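Local structure of hypothetical protein (Pseudomonas aeruginosa, 2H9F) at residues A217-V222 and Q274-I279; P11-R16 and A381-E386; A125-D130 and V150-G155; G360-Q365 and V372-M377. The protein probably catalyses the isomerisation of methylaconitate, the reaction of PrpF-type isomerases. All coordinates share one frame; numbering follows the deposited sequence.

The four contacts illustrate how chemistry changes with place in a fold: contacts 1, 2 and 4 pair strands, while contact 3 sets a loop against a strand end and the turn after it. Contacts 1 and 2 are buried and lie on opposite sides of the chain's centre, contact 4 is partly buried, and contact 3 lies at the surface. Contacts 2 and 4 use different ends of the same long strand, 369-386, and each is interrupted by a classic beta bulge. Contact 1 is the parallel one, built on prolines and aliphatic side chains and ending at a bound sulfate. Contact 2 turns its charged side chains toward the second subunit. Contact 3 relies on glycines, carboxylates and a water, and contact 4 mainly on backbone bonds.

Contact 1. Residues A217-V222 and Q274-I279. With SO4 (sulfate ion), chain F.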
# COMPACT_ATOMS: atom_id res chain seq x y z
N ALA A 217 -14.11 14.44 26.18
CA ALA A 217 -13.72 13.06 26.47
C ALA A 217 -13.62 12.38 25.14
O ALA A 217 -14.60 12.33 24.43
CB ALA A 217 -14.77 12.35 27.33
N GLY A 218 -12.44 11.90 24.79
CA GLY A 218 -12.15 11.44 23.44
C GLY A 218 -11.83 12.65 22.58
O GLY A 218 -10.70 12.81 22.09
N ILE A 219 -12.85 13.50 22.41
CA ILE A 219 -12.74 14.73 21.65
C ILE A 219 -13.83 15.65 22.19
O ILE A 219 -14.86 15.17 22.60
CB ILE A 219 -12.90 14.46 20.14
CG1 ILE A 219 -12.47 15.67 19.32
CG2 ILE A 219 -14.31 14.07 19.79
CD1 ILE A 219 -12.03 15.32 17.88
N PRO A 220 -13.59 16.97 22.24
CA PRO A 220 -14.68 17.87 22.61
C PRO A 220 -15.88 17.67 21.68
O PRO A 220 -15.72 17.73 20.46
CB PRO A 220 -14.06 19.25 22.44
CG PRO A 220 -12.62 19.01 22.77
CD PRO A 220 -12.37 17.73 21.97
N THR A 221 -17.03 17.33 22.25
CA THR A 221 -18.23 17.05 21.52
C THR A 221 -19.42 17.79 22.13
O THR A 221 -19.59 17.84 23.36
CB THR A 221 -18.52 15.51 21.50
OG1 THR A 221 -17.33 14.79 21.13
CG2 THR A 221 -19.64 15.17 20.52
N VAL A 222 -20.21 18.39 21.26
CA VAL A 222 -21.50 18.95 21.60
C VAL A 222 -22.59 17.96 21.21
O VAL A 222 -22.77 17.64 20.03
CB VAL A 222 -21.76 20.28 20.86
CG1 VAL A 222 -23.02 20.90 21.40
CG2 VAL A 222 -20.57 21.25 21.03
N GLN A 274 -12.52 23.89 12.31
CA GLN A 274 -13.58 23.02 11.83
C GLN A 274 -13.52 21.61 12.43
O GLN A 274 -14.48 20.86 12.29
CB GLN A 274 -13.52 22.95 10.29
CG GLN A 274 -14.01 24.22 9.57
CD GLN A 274 -15.50 24.49 9.79
OE1 GLN A 274 -16.37 23.66 9.43
NE2 GLN A 274 -15.81 25.64 10.40
N HIS A 275 -12.42 21.26 13.10
CA HIS A 275 -12.21 19.89 13.58
C HIS A 275 -12.82 19.61 14.93
O HIS A 275 -13.27 18.50 15.18
CB HIS A 275 -10.73 19.53 13.63
CG HIS A 275 -10.07 19.46 12.29
ND1 HIS A 275 -10.08 18.32 11.52
CD2 HIS A 275 -9.40 20.40 11.58
CE1 HIS A 275 -9.43 18.55 10.39
NE2 HIS A 275 -9.02 19.81 10.40
N THR A 276 -12.80 20.60 15.82
CA THR A 276 -13.39 20.45 17.14
C THR A 276 -14.15 21.73 17.47
O THR A 276 -13.77 22.80 17.01
CB THR A 276 -12.34 20.20 18.24
OG1 THR A 276 -11.47 21.33 18.37
CG2 THR A 276 -11.53 18.98 17.94
N PRO A 277 -15.22 21.63 18.28
CA PRO A 277 -15.80 20.39 18.78
C PRO A 277 -16.53 19.67 17.66
O PRO A 277 -16.83 20.28 16.65
CB PRO A 277 -16.78 20.87 19.84
CG PRO A 277 -17.22 22.18 19.34
CD PRO A 277 -15.93 22.80 18.82
N LYS A 278 -16.78 18.39 17.83
CA LYS A 278 -17.74 17.70 16.97
C LYS A 278 -19.17 18.02 17.42
O LYS A 278 -19.37 18.55 18.52
CB LYS A 278 -17.51 16.19 16.99
CG LYS A 278 -16.07 15.78 16.61
CD LYS A 278 -15.62 16.36 15.29
CE LYS A 278 -14.36 15.70 14.69
NZ LYS A 278 -13.99 16.31 13.33
N ILE A 279 -20.15 17.68 16.58
CA ILE A 279 -21.56 17.93 16.84
C ILE A 279 -22.28 16.64 16.52
O ILE A 279 -22.08 16.06 15.46
CB ILE A 279 -22.13 19.13 15.98
CG1 ILE A 279 -23.65 19.28 16.12
CG2 ILE A 279 -21.81 19.01 14.51
CD1 ILE A 279 -24.11 19.72 17.49
S SO4 F . -10.42 15.32 13.63
O1 SO4 F . -9.70 16.21 14.57
O2 SO4 F . -9.51 14.48 12.84
O3 SO4 F . -11.18 14.39 14.48
O4 SO4 F . -11.28 16.13 12.75
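Ile219 reaches across to Thr276, its CD1 resting 3.7 Å from the threonine CG2. With chi1 at -167°, CG1 of Ile219 stands opposite the backbone N, which sends this longer arm over the gap, while the shorter branch, CG2, lies 4.0 Å from CG of Lys278. The lysine leaves its strand on the same face as Thr221, then bends at chi2 (-53°) and runs straight from there, which carries NZ past Ile219 CD1 to the sulfate. NZ donates to sulfate O4 at 2.8 Å and also to Ser309 OG, with a weak further bond to His275 O. His275 meets that same O4 with the edge of its ring, ND1 lying in plane with the oxygen and donating over 2.8 Å at an N-H...O angle of 162°. Ile219 CD1 gives the anion an apolar neighbour, 3.6 Å from O3. Away from the sulfate, prolines and aliphatic side chains make the packing. Pro277, which follows a cis peptide bond, sets its CB against Pro220 CB, and its CG lies 3.9 Å from Val222 CG2, the two side chains side by side and pointing the same way. Ile279 CD1 packs next to Val222 CB, and helix 244-260 lies against Pro277 and Ile279. The backbones are joined by Lys278 N to Pro220 O at 2.9 Å and by a nearly straight bond from Val222 N to Lys278 O. The anion site thus lies where the 274-279 loop enters its parallel strand; the sulfate probably came from the crystallisation liquor, but its binding is consistent with a pocket for a carboxylate-bearing substrate in a PrpF-family isomerase.

Contact 2. Residues P11-R16 and A381-E386; sequences PATYLR and ARILME
Tyr14 faces both Leu384 and Met385, a selenomethionine, across an antiparallel ladder: this is a classic beta bulge, joining the N-terminal strand 7-17 to the end of strand 369-386. Among the backbone bonds, Tyr14 O is gripped twice, by Leu384 N at 2.8 Å and by Met385 N at 3.2 Å. Both donors lie in the carbonyl plane, the second on a lone pair. Tyr14 N returns a bond to Met385 O, and past the bulge Arg16 and Arg382 form a hydrogen-bonded pair, each N donating to the other's O. Apolar contacts fall on both faces. On the face of Thr13, Leu15 and Ile383, CG1 of the isoleucine is 3.7 Å from Thr13 CG2 and 4.0 Å from Leu15 CG, and Phe115 of helix 106-118 packs on Thr13 and Leu15. Leu384, the extra residue of the bulge, points toward the partner strand and brings CD1 obliquely to the Tyr14 ring, 3.9 Å from CE2. Charged groups look outward to the other chain. Arg16 NE and Arg382 NH1 both bridge to Asp60 of the second subunit, which gathers the two guanidinium groups, their planes 42° apart; Glu386 bridges to Arg9 and Arg390 of that subunit. Met385 and Glu386 also pair with one of its strands, so the sheet continues across the interface. Arg16 CG stands anti to the backbone N (chi1 179°) and the chain bends at chi3, which brings the guanidinium obliquely across the stem of the other arginine, NH2 being 3.9 Å from Arg382 CG.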
# COMPACT_ATOMS: atom_id res chain seq x y z
N PRO A 11 13.78 -12.16 13.01
CA PRO A 11 12.47 -12.72 13.34
C PRO A 11 11.44 -11.62 13.52
O PRO A 11 11.68 -10.67 14.24
CB PRO A 11 12.71 -13.47 14.66
CG PRO A 11 14.18 -13.65 14.75
CD PRO A 11 14.83 -12.59 13.94
N ALA A 12 10.29 -11.76 12.88
CA ALA A 12 9.24 -10.74 12.89
C ALA A 12 7.92 -11.42 12.59
O ALA A 12 7.90 -12.50 12.01
CB ALA A 12 9.44 -9.66 11.80
N THR A 13 6.87 -10.70 12.93
CA THR A 13 5.50 -11.07 12.65
C THR A 13 4.79 -9.83 12.09
O THR A 13 4.87 -8.71 12.65
CB THR A 13 4.82 -11.59 13.91
OG1 THR A 13 5.67 -12.59 14.48
CG2 THR A 13 3.43 -12.21 13.58
N TYR A 14 4.10 -10.06 10.98
CA TYR A 14 3.38 -8.99 10.34
C TYR A 14 1.91 -9.21 10.62
O TYR A 14 1.33 -10.22 10.25
CB TYR A 14 3.72 -8.99 8.86
CG TYR A 14 3.16 -7.85 8.05
CD1 TYR A 14 3.42 -6.53 8.37
CD2 TYR A 14 2.35 -8.09 6.96
CE1 TYR A 14 2.92 -5.45 7.59
CE2 TYR A 14 1.84 -7.03 6.19
CZ TYR A 14 2.10 -5.74 6.51
OH TYR A 14 1.58 -4.76 5.74
N LEU A 15 1.32 -8.25 11.34
CA LEU A 15 -0.05 -8.39 11.84
C LEU A 15 -0.89 -7.21 11.40
O LEU A 15 -0.40 -6.06 11.33
CB LEU A 15 -0.13 -8.32 13.37
CG LEU A 15 0.39 -9.43 14.26
CD1 LEU A 15 1.70 -9.04 14.81
CD2 LEU A 15 -0.63 -9.70 15.41
N ARG A 16 -2.17 -7.49 11.22
CA ARG A 16 -3.20 -6.48 11.25
C ARG A 16 -3.69 -6.32 12.66
O ARG A 16 -4.08 -7.30 13.30
CB ARG A 16 -4.41 -6.87 10.43
CG ARG A 16 -5.48 -5.79 10.50
CD ARG A 16 -6.77 -6.13 9.78
NE ARG A 16 -7.44 -7.36 10.24
CZ ARG A 16 -8.14 -7.45 11.37
NH1 ARG A 16 -8.21 -6.44 12.22
NH2 ARG A 16 -8.73 -8.60 11.66
N ALA A 381 -7.60 -8.51 15.65
CA ALA A 381 -6.23 -8.59 15.14
C ALA A 381 -6.03 -9.96 14.46
O ALA A 381 -6.67 -10.94 14.81
CB ALA A 381 -5.29 -8.47 16.24
N ARG A 382 -5.13 -10.02 13.48
CA ARG A 382 -4.68 -11.32 13.00
C ARG A 382 -3.29 -11.25 12.39
O ARG A 382 -2.85 -10.21 11.84
CB ARG A 382 -5.65 -11.92 11.96
CG ARG A 382 -5.87 -11.10 10.75
CD ARG A 382 -6.92 -11.77 9.78
NE ARG A 382 -6.27 -12.74 8.97
CZ ARG A 382 -5.88 -12.58 7.71
NH1 ARG A 382 -6.11 -11.50 6.99
NH2 ARG A 382 -5.28 -13.60 7.14
N ILE A 383 -2.59 -12.38 12.49
CA ILE A 383 -1.30 -12.55 11.85
C ILE A 383 -1.49 -12.71 10.35
O ILE A 383 -2.31 -13.53 9.89
CB ILE A 383 -0.50 -13.75 12.45
CG1 ILE A 383 -0.02 -13.39 13.86
CG2 ILE A 383 0.72 -14.09 11.55
CD1 ILE A 383 0.58 -14.61 14.61
N LEU A 384 -0.75 -11.92 9.58
CA LEU A 384 -0.79 -12.01 8.11
C LEU A 384 0.39 -12.84 7.59
O LEU A 384 0.27 -13.63 6.69
CB LEU A 384 -0.73 -10.57 7.52
CG LEU A 384 -1.83 -9.59 7.98
CD1 LEU A 384 -1.64 -8.19 7.44
CD2 LEU A 384 -3.16 -10.09 7.63
N MSE A 385 1.57 -12.60 8.15
CA MSE A 385 2.72 -13.38 7.81
C MSE A 385 3.68 -13.44 9.01
O MSE A 385 3.73 -12.52 9.79
CB MSE A 385 3.38 -12.77 6.55
CG MSE A 385 4.48 -13.64 5.97
SE MSE A 385 5.20 -12.93 4.29
CE MSE A 385 6.35 -14.35 3.98
N GLU A 386 4.38 -14.56 9.18
CA GLU A 386 5.33 -14.72 10.26
C GLU A 386 6.61 -15.39 9.74
O GLU A 386 6.57 -16.18 8.84
CB GLU A 386 4.73 -15.61 11.35
CG GLU A 386 4.19 -16.93 10.77
CD GLU A 386 3.73 -17.93 11.81
OE1 GLU A 386 4.49 -18.26 12.75
OE2 GLU A 386 2.61 -18.41 11.66

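Contact 3. Residues A125-D130 and V150-G155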
# COMPACT_ATOMS: atom_id res chain seq x y z
N ALA A 125 1.06 -19.03 33.57
CA ALA A 125 0.01 -19.08 34.62
C ALA A 125 -1.22 -18.23 34.27
O ALA A 125 -2.30 -18.43 34.85
CB ALA A 125 0.56 -18.67 36.01
N ARG A 126 -1.07 -17.27 33.36
CA ARG A 126 -2.16 -16.37 33.01
C ARG A 126 -2.95 -16.81 31.79
O ARG A 126 -3.91 -16.14 31.45
CB ARG A 126 -1.62 -14.96 32.76
CG ARG A 126 -1.00 -14.35 33.99
CD ARG A 126 -0.51 -12.96 33.71
NE ARG A 126 -1.58 -12.02 33.38
CZ ARG A 126 -2.42 -11.49 34.26
NH1 ARG A 126 -2.32 -11.77 35.55
NH2 ARG A 126 -3.36 -10.66 33.87
N ILE A 127 -2.53 -17.89 31.12
CA ILE A 127 -3.10 -18.27 29.82
C ILE A 127 -3.94 -19.51 30.02
O ILE A 127 -3.46 -20.51 30.55
CB ILE A 127 -1.96 -18.56 28.78
CG1 ILE A 127 -0.90 -17.42 28.74
CG2 ILE A 127 -2.50 -18.79 27.41
CD1 ILE A 127 0.27 -17.66 27.68
N PRO A 128 -5.22 -19.46 29.64
CA PRO A 128 -6.04 -20.63 29.79
C PRO A 128 -5.77 -21.59 28.64
O PRO A 128 -5.11 -21.23 27.69
CB PRO A 128 -7.44 -20.06 29.65
CG PRO A 128 -7.29 -18.96 28.66
CD PRO A 128 -5.96 -18.34 29.02
N GLU A 129 -6.32 -22.80 28.71
CA GLU A 129 -6.37 -23.63 27.53
C GLU A 129 -7.48 -23.08 26.62
O GLU A 129 -7.30 -22.88 25.42
CB GLU A 129 -6.58 -25.09 27.93
CG GLU A 129 -6.75 -26.08 26.79
CD GLU A 129 -5.49 -26.34 25.95
OE1 GLU A 129 -4.35 -25.88 26.30
OE2 GLU A 129 -5.66 -27.02 24.93
N ASP A 130 -8.64 -22.81 27.21
CA ASP A 130 -9.75 -22.21 26.50
C ASP A 130 -10.34 -21.13 27.37
O ASP A 130 -10.70 -21.38 28.49
CB ASP A 130 -10.78 -23.27 26.16
CG ASP A 130 -10.25 -24.33 25.18
OD1 ASP A 130 -10.00 -23.99 24.01
OD2 ASP A 130 -10.06 -25.49 25.60
N VAL A 150 -7.85 -11.15 25.35
CA VAL A 150 -7.57 -11.86 24.12
C VAL A 150 -8.11 -13.26 24.22
O VAL A 150 -7.78 -14.00 25.14
CB VAL A 150 -6.02 -11.89 23.85
CG1 VAL A 150 -5.71 -12.69 22.58
CG2 VAL A 150 -5.50 -10.52 23.73
N PRO A 151 -8.98 -13.66 23.26
CA PRO A 151 -9.49 -15.00 23.37
C PRO A 151 -8.47 -16.03 22.98
O PRO A 151 -7.62 -15.79 22.12
CB PRO A 151 -10.67 -14.99 22.39
CG PRO A 151 -10.25 -14.02 21.34
CD PRO A 151 -9.50 -12.96 22.07
N VAL A 152 -8.61 -17.21 23.58
CA VAL A 152 -7.65 -18.28 23.51
C VAL A 152 -8.40 -19.61 23.35
O VAL A 152 -9.40 -19.87 24.05
CB VAL A 152 -6.79 -18.33 24.77
CG1 VAL A 152 -5.93 -19.61 24.82
CG2 VAL A 152 -5.94 -17.05 24.89
N SER A 153 -7.95 -20.42 22.40
CA SER A 153 -8.44 -21.80 22.18
C SER A 153 -7.25 -22.72 21.97
O SER A 153 -6.35 -22.40 21.20
CB SER A 153 -9.27 -21.94 20.89
OG SER A 153 -10.31 -20.99 20.85
N GLY A 154 -7.24 -23.85 22.67
CA GLY A 154 -6.17 -24.80 22.53
C GLY A 154 -4.87 -24.20 22.99
O GLY A 154 -3.82 -24.55 22.48
N GLY A 155 -4.93 -23.28 23.94
CA GLY A 155 -3.69 -22.61 24.43
C GLY A 155 -3.06 -21.59 23.50
O GLY A 155 -2.02 -20.98 23.84
O HOH W 1 -11.93 -21.96 23.04
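Val152 points its CB toward the loop, and with chi1 at 170° its CG1 methyl comes within 3.4 Å of Pro128 O and also lies close to Glu129 O. The ring of Pro128 leans on the same valine, CG 4.0 Å from Val152 CB, the two side chains slanting past one another. Ile127 adds only a looser touch through CG2 and turns its side chain to Leu117 of helix 106-118. Glu129 starts away from its partners, but the bend at chi2 (69°) folds the chain back, so that OE2 sits 3.3 Å from Gly154 CA, over the turn of two glycines. Its backbone does the bonding: Gly155 N donates to Glu129 O at 2.8 Å. Strands 131-139 and 144-153 form a beta hairpin; the loop feeding the first passes the end of the second here, and Gly154 and Gly155, both at positive phi, make a type I' turn into strand 156-157. Asp130 likewise leaves the contact at CB and returns with its carboxylate. Here Gly154 N reaches OD1 from above the carboxylate plane, 47° out of it, at 3.1 Å. A water donates to the same OD1 at 3.0 Å and to Ser153 OG at 2.9 Å. The serine hydroxyl is also bonded to Gln158, and Met2 of the second subunit packs against Ser153.

Contact 4. Residues G360-Q365 and V372-M377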
# COMPACT_ATOMS: atom_id res chain seq x y z
N GLY A 360 -17.79 1.47 25.87
CA GLY A 360 -17.98 1.50 27.29
C GLY A 360 -17.06 2.46 27.96
O GLY A 360 -16.06 2.90 27.39
N ALA A 361 -17.40 2.78 29.20
CA ALA A 361 -16.59 3.66 30.02
C ALA A 361 -16.90 3.47 31.48
O ALA A 361 -17.96 2.97 31.86
CB ALA A 361 -16.83 5.07 29.65
N GLU A 362 -15.94 3.86 32.30
CA GLU A 362 -16.15 4.04 33.73
C GLU A 362 -15.61 5.39 34.12
O GLU A 362 -14.61 5.84 33.57
CB GLU A 362 -15.43 2.98 34.54
CG GLU A 362 -16.14 1.64 34.50
CD GLU A 362 -15.49 0.62 35.44
OE1 GLU A 362 -14.75 1.04 36.39
OE2 GLU A 362 -15.71 -0.60 35.21
N ALA A 363 -16.29 6.01 35.06
CA ALA A 363 -16.00 7.37 35.48
C ALA A 363 -16.37 7.52 36.96
O ALA A 363 -17.22 6.78 37.48
CB ALA A 363 -16.81 8.35 34.62
N SER A 364 -15.70 8.42 37.66
CA SER A 364 -16.06 8.64 39.04
C SER A 364 -16.08 10.13 39.36
O SER A 364 -15.49 10.94 38.66
CB SER A 364 -15.14 7.88 39.98
OG SER A 364 -13.93 8.56 40.11
N GLN A 365 -16.79 10.45 40.44
CA GLN A 365 -17.15 11.80 40.81
C GLN A 365 -16.62 12.13 42.20
O GLN A 365 -16.58 11.30 43.07
CB GLN A 365 -18.65 11.93 40.81
CG GLN A 365 -19.12 13.32 40.67
CD GLN A 365 -20.61 13.40 40.72
OE1 GLN A 365 -21.28 12.46 41.16
NE2 GLN A 365 -21.16 14.51 40.23
N VAL A 372 -12.51 10.15 34.21
CA VAL A 372 -12.75 8.93 33.43
C VAL A 372 -11.68 7.93 33.83
O VAL A 372 -10.50 8.24 33.78
CB VAL A 372 -12.69 9.15 31.91
CG1 VAL A 372 -12.97 7.82 31.15
CG2 VAL A 372 -13.67 10.24 31.49
N THR A 373 -12.08 6.75 34.26
CA THR A 373 -11.13 5.77 34.70
C THR A 373 -10.87 4.68 33.66
O THR A 373 -9.82 4.02 33.71
CB THR A 373 -11.59 5.12 36.02
OG1 THR A 373 -12.88 4.56 35.84
CG2 THR A 373 -11.60 6.14 37.16
N LYS A 374 -11.82 4.49 32.75
CA LYS A 374 -11.66 3.54 31.64
C LYS A 374 -12.35 3.99 30.37
O LYS A 374 -13.44 4.52 30.42
CB LYS A 374 -12.29 2.19 31.96
CG LYS A 374 -11.73 1.42 33.15
CD LYS A 374 -12.51 0.12 33.29
CE LYS A 374 -11.96 -0.80 34.35
NZ LYS A 374 -12.71 -2.08 34.37
N ALA A 375 -11.71 3.70 29.24
CA ALA A 375 -12.35 3.66 27.92
C ALA A 375 -12.32 2.22 27.42
O ALA A 375 -11.28 1.59 27.41
CB ALA A 375 -11.64 4.55 26.94
N ILE A 376 -13.45 1.72 26.97
CA ILE A 376 -13.59 0.34 26.56
C ILE A 376 -14.11 0.27 25.13
O ILE A 376 -15.08 0.95 24.78
CB ILE A 376 -14.56 -0.42 27.52
CG1 ILE A 376 -14.10 -0.28 28.98
CG2 ILE A 376 -14.64 -1.92 27.14
CD1 ILE A 376 -15.10 -0.70 30.01
N MSE A 377 -13.46 -0.53 24.30
CA MSE A 377 -13.86 -0.71 22.90
C MSE A 377 -13.44 -2.07 22.42
O MSE A 377 -12.65 -2.74 23.06
CB MSE A 377 -13.22 0.36 22.06
CG MSE A 377 -11.69 0.30 22.10
SE MSE A 377 -10.87 1.90 21.39
CE MSE A 377 -11.14 3.10 22.85
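Glu362 faces both Thr373 and Lys374 at a classic beta bulge in the hairpin of strands 355-366 and 369-386. Its carbonyl oxygen is the most heavily used acceptor across this contact: Thr373 N donates to Glu362 O at 2.8 Å and Lys374 N at 3.2 Å, both from the same face of the carbonyl plane. Thr373 has OG1 set between its own N and carbonyl carbon (chi1 56°), which brings the hydroxyl to Glu362 O as a third, weak donor at 3.1 Å. The return bond runs from Glu362 N to Lys374 O, an acceptor that also receives a CA-H...O contact from Ala361 CA at 3.3 Å. Further along, Gly360 and Ile376 satisfy each other, Gly360 N to Ile376 O at 3.0 Å and Ile376 N to Gly360 O at 2.9 Å. The outer edges have partners too: Thr373, Ala375 and Met377, a selenomethionine, bond through their backbones to Asp181, Phe179 and Leu177, and Ala361 to Ser346. Among the charged groups, Glu362 and Lys374 run side by side in the same direction, both extended beyond CG, and meet in a weak salt bridge of 3.4 Å from OE2 to NZ; the lysine also has a long, weak ion pair with Glu178. Opposite Gly360, which has no side chain to interfere, Ile376 sets its branched CB 3.6 Å from Gly360 O.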